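Local coordinates for malonyl CoA-acyl carrier protein transacylase (Bartonella henselae, PDB 3QAT) that probably transfers the malonyl group from malonyl-CoA to acyl carrier protein, the reaction that supplies malonyl units for fatty acid biosynthesis, at residues S16-G22 with A68-V72; V72-I77 with E280-G284; G84-K90 with R314-V318; V91-A95 with W269-V275; N168-Q172 with L290-I294. All blocks are in the same frame, centred on the assembly; numbering follows the deposited sequence.

Contact 1: residues S16-G22 with A68-V72; sequences SQLIGMG and ALMAV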
# COMPACT_ATOMS: atom_id res chain seq x y z
N SER A 16 -7.13 -3.24 -2.80
CA SER A 16 -7.51 -2.44 -3.97
C SER A 16 -7.56 -3.25 -5.25
O SER A 16 -8.00 -2.74 -6.29
CB SER A 16 -6.55 -1.23 -4.15
OG SER A 16 -6.76 -0.29 -3.10
N GLN A 17 -7.17 -4.52 -5.18
CA GLN A 17 -7.16 -5.37 -6.37
C GLN A 17 -8.58 -5.75 -6.78
O GLN A 17 -9.48 -5.93 -5.94
CB GLN A 17 -6.28 -6.63 -6.16
CG GLN A 17 -6.87 -7.74 -5.25
CD GLN A 17 -6.89 -7.40 -3.77
OE1 GLN A 17 -6.26 -6.44 -3.33
NE2 GLN A 17 -7.63 -8.21 -2.99
N LEU A 18 -8.76 -5.86 -8.10
CA LEU A 18 -10.06 -6.18 -8.71
C LEU A 18 -9.77 -6.97 -9.97
O LEU A 18 -8.89 -6.60 -10.72
CB LEU A 18 -10.75 -4.87 -9.19
CG LEU A 18 -11.14 -3.84 -8.12
CD1 LEU A 18 -11.27 -2.46 -8.71
CD2 LEU A 18 -12.44 -4.29 -7.47
N ILE A 19 -10.55 -8.03 -10.23
CA ILE A 19 -10.42 -8.76 -11.50
C ILE A 19 -10.61 -7.80 -12.66
O ILE A 19 -11.56 -6.98 -12.65
CB ILE A 19 -11.49 -9.86 -11.66
CG1 ILE A 19 -11.21 -11.02 -10.70
CG2 ILE A 19 -11.59 -10.35 -13.13
CD1 ILE A 19 -12.45 -11.98 -10.59
N GLY A 20 -9.73 -7.91 -13.65
CA GLY A 20 -9.77 -7.06 -14.85
C GLY A 20 -9.05 -5.73 -14.72
O GLY A 20 -8.95 -4.98 -15.71
N MET A 21 -8.54 -5.42 -13.53
CA MET A 21 -7.80 -4.18 -13.38
C MET A 21 -6.64 -4.11 -14.40
O MET A 21 -5.95 -5.10 -14.66
CB MET A 21 -7.29 -4.03 -11.94
CG MET A 21 -6.28 -5.08 -11.51
SD MET A 21 -5.83 -4.77 -9.78
CE MET A 21 -4.55 -6.02 -9.55
N GLY A 22 -6.50 -2.93 -14.99
CA GLY A 22 -5.43 -2.70 -15.96
C GLY A 22 -5.69 -3.22 -17.38
O GLY A 22 -4.95 -2.83 -18.27
N ALA A 68 0.79 -7.61 -8.53
CA ALA A 68 -0.30 -7.19 -9.46
C ALA A 68 -0.72 -5.73 -9.28
O ALA A 68 -0.88 -5.00 -10.26
CB ALA A 68 -1.53 -8.08 -9.32
N LEU A 69 -0.91 -5.31 -8.04
CA LEU A 69 -1.32 -3.92 -7.79
C LEU A 69 -0.22 -2.96 -8.22
O LEU A 69 -0.52 -1.88 -8.77
CB LEU A 69 -1.68 -3.71 -6.30
CG LEU A 69 -3.13 -4.16 -5.99
CD1 LEU A 69 -3.34 -4.32 -4.48
CD2 LEU A 69 -4.13 -3.14 -6.56
N MET A 70 1.05 -3.33 -7.97
CA MET A 70 2.15 -2.48 -8.40
C MET A 70 2.14 -2.36 -9.93
O MET A 70 2.32 -1.26 -10.46
CB MET A 70 3.49 -3.05 -7.90
CG MET A 70 4.76 -2.25 -8.30
SD MET A 70 5.34 -2.71 -9.97
CE MET A 70 5.77 -4.43 -9.74
N ALA A 71 1.88 -3.47 -10.63
CA ALA A 71 1.86 -3.44 -12.12
C ALA A 71 0.81 -2.44 -12.61
O ALA A 71 1.07 -1.67 -13.51
CB ALA A 71 1.57 -4.82 -12.68
N VAL A 72 -0.39 -2.47 -12.02
CA VAL A 72 -1.44 -1.54 -12.45
C VAL A 72 -0.97 -0.10 -12.22
O VAL A 72 -1.10 0.74 -13.11
CB VAL A 72 -2.76 -1.80 -11.73
CG1 VAL A 72 -3.81 -0.74 -12.12
CG2 VAL A 72 -3.25 -3.22 -12.06
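The loop 16-22 runs along one side of helical segment 68-72, its CA atoms nearest the helix where Gln17 faces Leu69 (6.2 Å) and where Gly22 faces Val72 (5.4 Å). Between these points the chain bulges outward through a type II turn, Leu18 to Met21, closed by Met21 N to Leu18 O at 3.1 Å, with Gly20 at positive phi. Met21 fills the gap: its CG lies 3.6 Å from Val72 CG2, its SD 4.0 Å from Leu69 CD2 and its CE 3.7 Å from Ala68 CB. This loop follows the first strand of the acyltransferase domain, and Gly22 occupies the N-cap position of helix 23-28, so the contact seats a strand-to-helix connection on the long helix 62-82. Leu69 CD2 also packs 3.6 Å from Gln17 N and 3.9 Å from Ser16 CB, while the same side chain touches Leu99, beside the putative nucleophile Ser98. The Gln17 amide end turns to Gly15 N and Thr60 OG1.

Contact 2: residues V72-I77 with E280-G284; sequences VSMAVI and EIGSG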
# COMPACT_ATOMS: atom_id res chain seq x y z
N VAL A 72 -0.39 -2.47 -12.02
CA VAL A 72 -1.44 -1.54 -12.45
C VAL A 72 -0.97 -0.10 -12.22
O VAL A 72 -1.10 0.74 -13.11
CB VAL A 72 -2.76 -1.80 -11.73
CG1 VAL A 72 -3.81 -0.74 -12.12
CG2 VAL A 72 -3.25 -3.22 -12.06
N SER A 73 -0.40 0.18 -11.04
CA SER A 73 0.09 1.52 -10.75
C SER A 73 1.17 1.96 -11.74
O SER A 73 1.13 3.08 -12.27
CB SER A 73 0.62 1.64 -9.32
OG SER A 73 -0.42 1.63 -8.36
N MET A 74 2.11 1.07 -11.99
CA MET A 74 3.23 1.41 -12.91
C MET A 74 2.76 1.54 -14.36
O MET A 74 3.30 2.35 -15.11
CB MET A 74 4.38 0.42 -12.77
CG MET A 74 5.21 0.67 -11.51
SD MET A 74 5.86 2.37 -11.35
CE MET A 74 6.77 2.55 -12.88
N ALA A 75 1.74 0.77 -14.76
CA ALA A 75 1.15 0.97 -16.11
C ALA A 75 0.60 2.41 -16.22
O ALA A 75 0.86 3.10 -17.21
CB ALA A 75 0.03 -0.04 -16.37
N VAL A 76 -0.14 2.86 -15.21
CA VAL A 76 -0.62 4.25 -15.20
C VAL A 76 0.55 5.25 -15.27
O VAL A 76 0.51 6.19 -16.10
CB VAL A 76 -1.50 4.54 -13.99
CG1 VAL A 76 -1.83 6.05 -13.90
CG2 VAL A 76 -2.78 3.72 -14.07
N ILE A 77 1.59 5.05 -14.46
CA ILE A 77 2.75 5.95 -14.48
C ILE A 77 3.38 6.01 -15.87
O ILE A 77 3.70 7.10 -16.39
CB ILE A 77 3.83 5.57 -13.41
CG1 ILE A 77 3.30 5.77 -11.97
CG2 ILE A 77 5.17 6.36 -13.65
CD1 ILE A 77 3.05 7.26 -11.55
N GLU A 280 -4.45 9.30 -6.53
CA GLU A 280 -4.36 7.85 -6.28
C GLU A 280 -4.07 7.16 -7.62
O GLU A 280 -4.91 7.14 -8.53
CB GLU A 280 -5.68 7.35 -5.67
CG GLU A 280 -5.67 5.83 -5.42
CD GLU A 280 -6.85 5.35 -4.57
OE1 GLU A 280 -7.88 6.08 -4.47
OE2 GLU A 280 -6.70 4.24 -3.95
N ILE A 281 -2.87 6.57 -7.72
CA ILE A 281 -2.38 6.06 -8.98
C ILE A 281 -2.57 4.56 -9.05
O ILE A 281 -1.96 3.83 -8.27
CB ILE A 281 -0.85 6.36 -9.12
CG1 ILE A 281 -0.53 7.86 -8.97
CG2 ILE A 281 -0.33 5.82 -10.47
CD1 ILE A 281 -1.23 8.76 -10.01
N GLY A 282 -3.41 4.08 -9.96
CA GLY A 282 -3.62 2.63 -10.13
C GLY A 282 -5.05 2.17 -9.94
O GLY A 282 -5.99 2.80 -10.40
N SER A 283 -5.22 1.02 -9.28
CA SER A 283 -6.54 0.36 -9.17
C SER A 283 -7.37 0.90 -7.99
O SER A 283 -6.89 0.95 -6.87
CB SER A 283 -6.32 -1.15 -8.96
OG SER A 283 -7.59 -1.82 -8.95
N GLY A 284 -8.62 1.26 -8.27
CA GLY A 284 -9.60 1.53 -7.20
C GLY A 284 -9.63 2.95 -6.65
O GLY A 284 -8.89 3.84 -7.10
O HOH W 1 -2.75 -0.18 -8.25
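Two polar links join helical segment 72-77 to the end of strand 275-281 and the loop that follows it. Ser73 OG donates directly to Ile281 O at 2.7 Å. The same hydroxyl accepts from water 1, 3.0 Å from Ser73 OG, and that water in turn accepts from Ser283 N at 2.9 Å. One serine thus serves both the last carbonyl of the strand and, through water, an amide two residues on. The Ser283 hydroxyl itself turns to Ser16 O.

Close backbone approach is the second element. The CA atoms of Ser73 and Gly282 are only 3.9 Å apart, and a CB on Gly282 would clash with Ser73 OG; the phi/psi of 122/-139° by itself also calls for glycine. Val72 CG1 closes over this loop, 3.8 Å from Gly282 C and 3.6 Å from Ser283 N.

The apolar part lies toward the strand. Ile281 CG2 sits 3.8 Å from both Val76 CG1 and Ile77 CD1, and Phe9 and Phe11 of strand 6-11 extend this packing, so that helix 62-82 lies against the central parallel sheet.

Buried throughout, the contact has no charged pair. A single hydroxyl bonds to a carbonyl and, through the water, to an amide where the strand gives way to loop, while branched aliphatic side chains pack on the sheet side.

Contact 3: residues G84-K90 with R314-V318; sequences GLNVEKK and RVLGV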
# COMPACT_ATOMS: atom_id res chain seq x y z
N GLY A 84 3.84 12.96 -21.41
CA GLY A 84 4.56 14.15 -21.01
C GLY A 84 4.82 14.40 -19.54
O GLY A 84 5.44 15.42 -19.21
N LEU A 85 4.38 13.50 -18.65
CA LEU A 85 4.64 13.72 -17.24
C LEU A 85 6.12 13.56 -16.92
O LEU A 85 6.73 12.55 -17.27
CB LEU A 85 3.84 12.73 -16.35
CG LEU A 85 4.14 12.80 -14.84
CD1 LEU A 85 3.64 14.12 -14.20
CD2 LEU A 85 3.58 11.54 -14.14
N ASN A 86 6.69 14.58 -16.28
CA ASN A 86 7.99 14.49 -15.63
C ASN A 86 7.72 14.52 -14.14
O ASN A 86 7.35 15.56 -13.58
CB ASN A 86 8.89 15.66 -16.06
CG ASN A 86 10.30 15.56 -15.49
OD1 ASN A 86 10.50 15.39 -14.28
ND2 ASN A 86 11.29 15.69 -16.37
N VAL A 87 7.87 13.36 -13.50
CA VAL A 87 7.56 13.23 -12.08
C VAL A 87 8.37 14.22 -11.24
O VAL A 87 7.81 14.90 -10.37
CB VAL A 87 7.81 11.76 -11.60
CG1 VAL A 87 7.75 11.67 -10.08
CG2 VAL A 87 6.81 10.83 -12.23
N GLU A 88 9.67 14.33 -11.51
CA GLU A 88 10.56 15.14 -10.69
C GLU A 88 10.13 16.60 -10.74
O GLU A 88 10.22 17.33 -9.75
CB GLU A 88 12.01 14.96 -11.15
CG GLU A 88 13.01 15.81 -10.39
CD GLU A 88 14.44 15.57 -10.83
OE1 GLU A 88 14.67 14.74 -11.75
OE2 GLU A 88 15.35 16.21 -10.26
N LYS A 89 9.61 17.01 -11.90
CA LYS A 89 9.18 18.38 -12.10
C LYS A 89 7.80 18.69 -11.54
O LYS A 89 7.54 19.82 -11.12
CB LYS A 89 9.25 18.75 -13.59
CG LYS A 89 10.68 18.96 -14.11
CD LYS A 89 10.66 19.42 -15.56
CE LYS A 89 11.97 20.09 -15.97
NZ LYS A 89 13.11 19.12 -15.90
N LYS A 90 6.91 17.68 -11.52
CA LYS A 90 5.48 17.93 -11.28
C LYS A 90 4.90 17.40 -9.98
O LYS A 90 3.80 17.80 -9.58
CB LYS A 90 4.64 17.38 -12.44
CG LYS A 90 4.89 18.06 -13.77
CD LYS A 90 4.40 19.51 -13.73
CE LYS A 90 4.43 20.13 -15.10
NZ LYS A 90 3.94 21.53 -15.03
N ARG A 314 -3.78 17.53 -16.95
CA ARG A 314 -4.26 18.92 -16.96
C ARG A 314 -4.09 19.63 -15.60
O ARG A 314 -3.65 20.78 -15.54
CB ARG A 314 -5.73 18.96 -17.40
CG ARG A 314 -5.94 18.44 -18.83
CD ARG A 314 -7.34 18.74 -19.39
NE ARG A 314 -8.41 18.57 -18.41
CZ ARG A 314 -9.21 17.50 -18.30
NH1 ARG A 314 -9.08 16.46 -19.13
NH2 ARG A 314 -10.15 17.47 -17.35
N VAL A 315 -4.44 18.93 -14.52
CA VAL A 315 -4.30 19.49 -13.18
C VAL A 315 -2.82 19.77 -12.86
O VAL A 315 -2.49 20.79 -12.24
CB VAL A 315 -4.96 18.53 -12.13
CG1 VAL A 315 -4.63 18.94 -10.69
CG2 VAL A 315 -6.47 18.48 -12.33
N LEU A 316 -1.93 18.87 -13.31
CA LEU A 316 -0.49 19.02 -13.12
C LEU A 316 0.15 20.06 -14.03
O LEU A 316 1.31 20.44 -13.82
CB LEU A 316 0.22 17.67 -13.32
CG LEU A 316 -0.14 16.60 -12.28
CD1 LEU A 316 0.29 15.23 -12.79
CD2 LEU A 316 0.51 16.88 -10.94
N GLY A 317 -0.58 20.50 -15.05
CA GLY A 317 -0.07 21.51 -16.00
C GLY A 317 0.94 20.95 -16.99
O GLY A 317 1.83 21.68 -17.45
N VAL A 318 0.80 19.67 -17.31
CA VAL A 318 1.66 19.00 -18.30
C VAL A 318 1.37 19.51 -19.72
O VAL A 318 2.29 19.94 -20.42
CB VAL A 318 1.51 17.46 -18.23
CG1 VAL A 318 2.16 16.77 -19.44
CG2 VAL A 318 2.11 16.94 -16.94
OXT VAL A 318 0.23 19.52 -20.20
O HOH W 2 2.41 20.03 -10.69
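Leu316, near the C-terminal end of helix 306-316, begins the apolar part of this contact: its CD1 meets Leu85 CD1 at 3.8 Å. Its carbonyl is the main polar target, receiving Lys90 NZ at 3.1 Å and a weak bond from water 2, 3.3 Å from Leu316 O, which also donates to Lys90 O at 2.9 Å. Gly317 follows at positive phi in a Schellman motif that ends the helix, and its O takes a second, weak bond from Lys90 NZ at 3.2 Å. The lysine ammonium sits at the carbonyl-rich C-terminal end of a helix. Val318, the C-terminal residue, turns back toward the other segment, its CG1 3.6 Å from Gly84 O and its CG2 4.2 Å from Leu85 CD1; Gly84 closes helix 62-82 in another Schellman motif. On the inner side, Leu85 and Leu316 both touch Met80 of helix 62-82 and Phe9 of strand 6-11, so the C-terminal helix meets the linker and helix 87-90 over one face of the parallel sheet.

Contact 4: residues V91-A95 with W269-V275; sequences VKFVA and WISANGV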
# COMPACT_ATOMS: atom_id res chain seq x y z
N VAL A 91 5.64 16.50 -9.34
CA VAL A 91 5.15 15.79 -8.15
C VAL A 91 6.06 16.10 -6.97
O VAL A 91 7.27 15.86 -7.04
CB VAL A 91 5.08 14.26 -8.41
CG1 VAL A 91 4.56 13.53 -7.16
CG2 VAL A 91 4.19 13.96 -9.61
N LYS A 92 5.48 16.65 -5.90
CA LYS A 92 6.26 17.03 -4.73
C LYS A 92 6.73 15.82 -3.90
O LYS A 92 7.90 15.78 -3.48
CB LYS A 92 5.46 18.01 -3.85
CG LYS A 92 6.31 18.82 -2.92
CD LYS A 92 5.52 20.02 -2.33
CE LYS A 92 6.43 21.07 -1.69
NZ LYS A 92 6.72 20.88 -0.22
N PHE A 93 5.82 14.87 -3.65
CA PHE A 93 6.11 13.72 -2.82
C PHE A 93 5.40 12.48 -3.37
O PHE A 93 4.38 12.62 -4.05
CB PHE A 93 5.60 13.91 -1.39
CG PHE A 93 6.08 15.19 -0.73
CD1 PHE A 93 7.43 15.36 -0.43
CD2 PHE A 93 5.17 16.19 -0.40
CE1 PHE A 93 7.87 16.56 0.19
CE2 PHE A 93 5.60 17.38 0.23
CZ PHE A 93 6.95 17.55 0.52
N VAL A 94 5.96 11.32 -3.04
CA VAL A 94 5.24 10.03 -3.26
C VAL A 94 5.04 9.32 -1.95
O VAL A 94 5.81 9.52 -1.02
CB VAL A 94 5.95 9.11 -4.30
CG1 VAL A 94 5.95 9.76 -5.68
CG2 VAL A 94 7.36 8.73 -3.83
N ALA A 95 3.98 8.51 -1.87
CA ALA A 95 3.72 7.69 -0.71
C ALA A 95 2.84 6.53 -1.15
O ALA A 95 2.14 6.64 -2.14
CB ALA A 95 2.99 8.51 0.37
N TRP A 269 0.30 15.18 7.07
CA TRP A 269 1.60 15.81 6.80
C TRP A 269 1.65 16.37 5.37
O TRP A 269 2.00 17.54 5.16
CB TRP A 269 2.78 14.86 7.04
CG TRP A 269 4.08 15.64 6.96
CD1 TRP A 269 4.69 16.30 7.97
CD2 TRP A 269 4.86 15.89 5.78
NE1 TRP A 269 5.83 16.92 7.52
CE2 TRP A 269 5.96 16.70 6.18
CE3 TRP A 269 4.76 15.50 4.43
CZ2 TRP A 269 6.94 17.15 5.27
CZ3 TRP A 269 5.74 15.95 3.53
CH2 TRP A 269 6.80 16.79 3.96
N ILE A 270 1.31 15.55 4.39
CA ILE A 270 1.35 16.01 3.00
C ILE A 270 0.50 17.27 2.79
O ILE A 270 0.96 18.23 2.16
CB ILE A 270 0.97 14.87 2.01
CG1 ILE A 270 2.07 13.80 1.98
CG2 ILE A 270 0.77 15.41 0.60
CD1 ILE A 270 1.62 12.50 1.23
N SER A 271 -0.71 17.29 3.35
CA SER A 271 -1.64 18.40 3.17
C SER A 271 -1.15 19.68 3.81
O SER A 271 -1.50 20.77 3.35
CB SER A 271 -3.01 18.04 3.77
OG SER A 271 -3.50 16.89 3.10
N ALA A 272 -0.34 19.54 4.86
CA ALA A 272 0.21 20.70 5.60
C ALA A 272 1.54 21.19 5.04
O ALA A 272 2.05 22.24 5.44
CB ALA A 272 0.37 20.36 7.07
N ASN A 273 2.14 20.44 4.12
CA ASN A 273 3.48 20.76 3.66
C ASN A 273 3.54 21.01 2.16
O ASN A 273 4.43 20.51 1.46
CB ASN A 273 4.51 19.74 4.16
CG ASN A 273 4.74 19.83 5.67
OD1 ASN A 273 5.65 20.55 6.13
ND2 ASN A 273 3.88 19.18 6.45
N GLY A 274 2.58 21.79 1.68
CA GLY A 274 2.66 22.40 0.36
C GLY A 274 1.97 21.65 -0.76
O GLY A 274 2.23 21.93 -1.94
N VAL A 275 1.09 20.72 -0.40
CA VAL A 275 0.30 19.95 -1.37
C VAL A 275 -1.20 20.12 -1.17
O VAL A 275 -1.70 19.97 -0.05
CB VAL A 275 0.68 18.44 -1.30
CG1 VAL A 275 -0.24 17.58 -2.17
CG2 VAL A 275 2.14 18.22 -1.70
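Phe93 is the hub. The edge of the Trp269 indole points at the face of its ring in an edge-to-face pair, with the Phe93 centroid 5.0 Å from that of the six-membered Trp269 ring and the planes at 64°; Phe93 CZ comes within 3.5 Å of Trp269 CH2. Val275 CG2 packs 3.9 Å from Phe93 CD2, and further along the strand Ala95 CB meets Ile270 CD1 at 4.3 Å. At the ring edge, Asn273 O lies 3.6 Å from Phe93 CE2. That carbonyl also accepts from Lys92 NZ at 2.9 Å, so the exposed lysine closes the outer border over Gly274, whose backbone angles would jam a CB against the preceding carbonyl O. The Asn273 side chain folds back, ND2 to Trp269 O at 2.8 Å. This is the packing of an alpha/beta fold: helix 263-272 lies across one face of the parallel sheet, reaching strand 93-96, and turns into strand 275-281. Strand 93-96 leads into a GxSxG sequence consistent with the nucleophile elbow of acyltransferases.

Contact 5: residues N168-Q172 with L290-I294; sequences NGGGQ and LARRI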
# COMPACT_ATOMS: atom_id res chain seq x y z
N ASN A 168 -5.77 4.47 9.51
CA ASN A 168 -6.17 4.88 8.14
C ASN A 168 -6.85 6.22 7.96
O ASN A 168 -6.98 6.70 6.83
CB ASN A 168 -6.98 3.77 7.46
CG ASN A 168 -6.10 2.59 7.09
OD1 ASN A 168 -4.90 2.76 6.83
ND2 ASN A 168 -6.69 1.38 7.07
N GLY A 169 -7.23 6.83 9.07
CA GLY A 169 -7.98 8.09 9.01
C GLY A 169 -9.47 7.81 8.99
O GLY A 169 -9.90 6.66 8.84
N GLY A 170 -10.27 8.86 9.16
CA GLY A 170 -11.71 8.69 9.14
C GLY A 170 -12.23 7.80 10.26
O GLY A 170 -13.30 7.21 10.13
N GLY A 171 -11.46 7.69 11.33
CA GLY A 171 -11.79 6.82 12.45
C GLY A 171 -11.59 5.33 12.17
O GLY A 171 -12.06 4.48 12.94
N GLN A 172 -10.89 5.00 11.08
CA GLN A 172 -10.63 3.59 10.69
C GLN A 172 -9.29 3.12 11.21
O GLN A 172 -8.25 3.70 10.88
CB GLN A 172 -10.61 3.43 9.17
CG GLN A 172 -11.97 3.66 8.53
CD GLN A 172 -11.91 3.54 7.03
OE1 GLN A 172 -11.22 2.67 6.47
NE2 GLN A 172 -12.61 4.43 6.37
N LEU A 290 -10.33 7.49 1.81
CA LEU A 290 -9.68 7.86 3.06
C LEU A 290 -9.28 9.35 3.08
O LEU A 290 -9.50 10.01 4.09
CB LEU A 290 -8.44 6.99 3.32
CG LEU A 290 -8.67 5.50 3.51
CD1 LEU A 290 -7.35 4.74 3.61
CD2 LEU A 290 -9.51 5.26 4.79
N ALA A 291 -8.70 9.83 1.98
CA ALA A 291 -8.19 11.23 1.93
C ALA A 291 -9.33 12.20 2.20
O ALA A 291 -9.17 13.16 2.96
CB ALA A 291 -7.52 11.55 0.60
N ARG A 292 -10.49 11.93 1.60
CA ARG A 292 -11.65 12.81 1.76
C ARG A 292 -12.20 12.84 3.19
O ARG A 292 -12.78 13.86 3.62
CB ARG A 292 -12.73 12.48 0.72
CG ARG A 292 -12.26 12.76 -0.70
CD ARG A 292 -13.38 12.58 -1.73
NE ARG A 292 -12.87 12.85 -3.08
CZ ARG A 292 -13.27 12.20 -4.17
NH1 ARG A 292 -14.18 11.23 -4.07
NH2 ARG A 292 -12.75 12.50 -5.36
N ARG A 293 -12.02 11.74 3.92
CA ARG A 293 -12.43 11.64 5.32
C ARG A 293 -11.41 12.35 6.21
O ARG A 293 -11.79 12.98 7.20
CB ARG A 293 -12.61 10.19 5.75
CG ARG A 293 -13.86 9.55 5.15
CD ARG A 293 -13.96 8.06 5.49
NE ARG A 293 -15.08 7.42 4.78
CZ ARG A 293 -16.35 7.43 5.19
NH1 ARG A 293 -16.70 8.07 6.31
NH2 ARG A 293 -17.28 6.82 4.46
N ILE A 294 -10.14 12.27 5.85
CA ILE A 294 -9.08 12.90 6.63
C ILE A 294 -9.06 14.42 6.52
O ILE A 294 -8.84 15.13 7.52
CB ILE A 294 -7.69 12.34 6.22
CG1 ILE A 294 -7.60 10.85 6.59
CG2 ILE A 294 -6.54 13.14 6.88
CD1 ILE A 294 -6.48 10.09 5.84
O HOH W 3 -13.02 5.31 3.56
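Leu290 lays its CD2 methyl over the mouth of a hairpin, 3.6 Å from Asn168 O, 4.0 Å from Asn168 CB and 3.5 Å from Gln172 OE1. One helical turn on, Ile294 continues the apolar cover, with CD1 3.6 Å from Asn168 O and CG1 3.7 Å from Gly169 CA. The hairpin joins strands 162-169 and 172-176 through a type I' turn from Gly169 to Gln172, held by Gln172 N to Gly169 O at 3.0 Å and Asn168 N to Gln172 O at 2.9 Å.

Its glycines let the helix come close. A CB on Gly169 would clash with Ile294 CG1, and one on Gly170 with Arg293 CD; Gly170 CA rests 3.8 Å from Arg293 CB. Toward solvent, Gln172 NE2 lies 4.0 Å from Arg293 CD, and water 3 bridges the two residues, accepting from Gln172 NE2 at 3.0 Å and weakly from Arg293 NE at 3.2 Å.

The hairpin belongs to the mostly antiparallel sheet, consistent with this family's ferredoxin-like subdomain, whereas helix 286-294 connects parallel strands 275-281 and 299-303, so the contact ties the two together. Asn168 OD1 bonds to His97 NE2, next to the putative nucleophile Ser98.

No direct hydrogen bond crosses the interface, and the buried Asn168 O finds no polar partner; close fit and a water bridge, weak on its arginine side, hold the two segments, with glycine where the backbones come nearest.

Overall arrangement
Contacts 1 and 2 form one continuous patch along helix 62-82: their centres are 8 Å apart, they share Val72, and Ser283 OG of contact 2 reaches Ser16 O of contact 1 at 2.8 Å, a probable hydrogen bond. Contact 4 meets the same parallel sheet as contact 2, about 18 Å away between centres, and adjoins contact 3 in sequence. Contact 5, with its centre about 16 Å from that of contact 4, brings in the mixed sheet. The probable nucleophile elbow around Ser98 links several of them: Leu69 and Ser73 lie near it, Ala95 touches it, and Asn168 bonds to its His97. Contact 3 lies outermost, about 27 Å from contact 5 between centres.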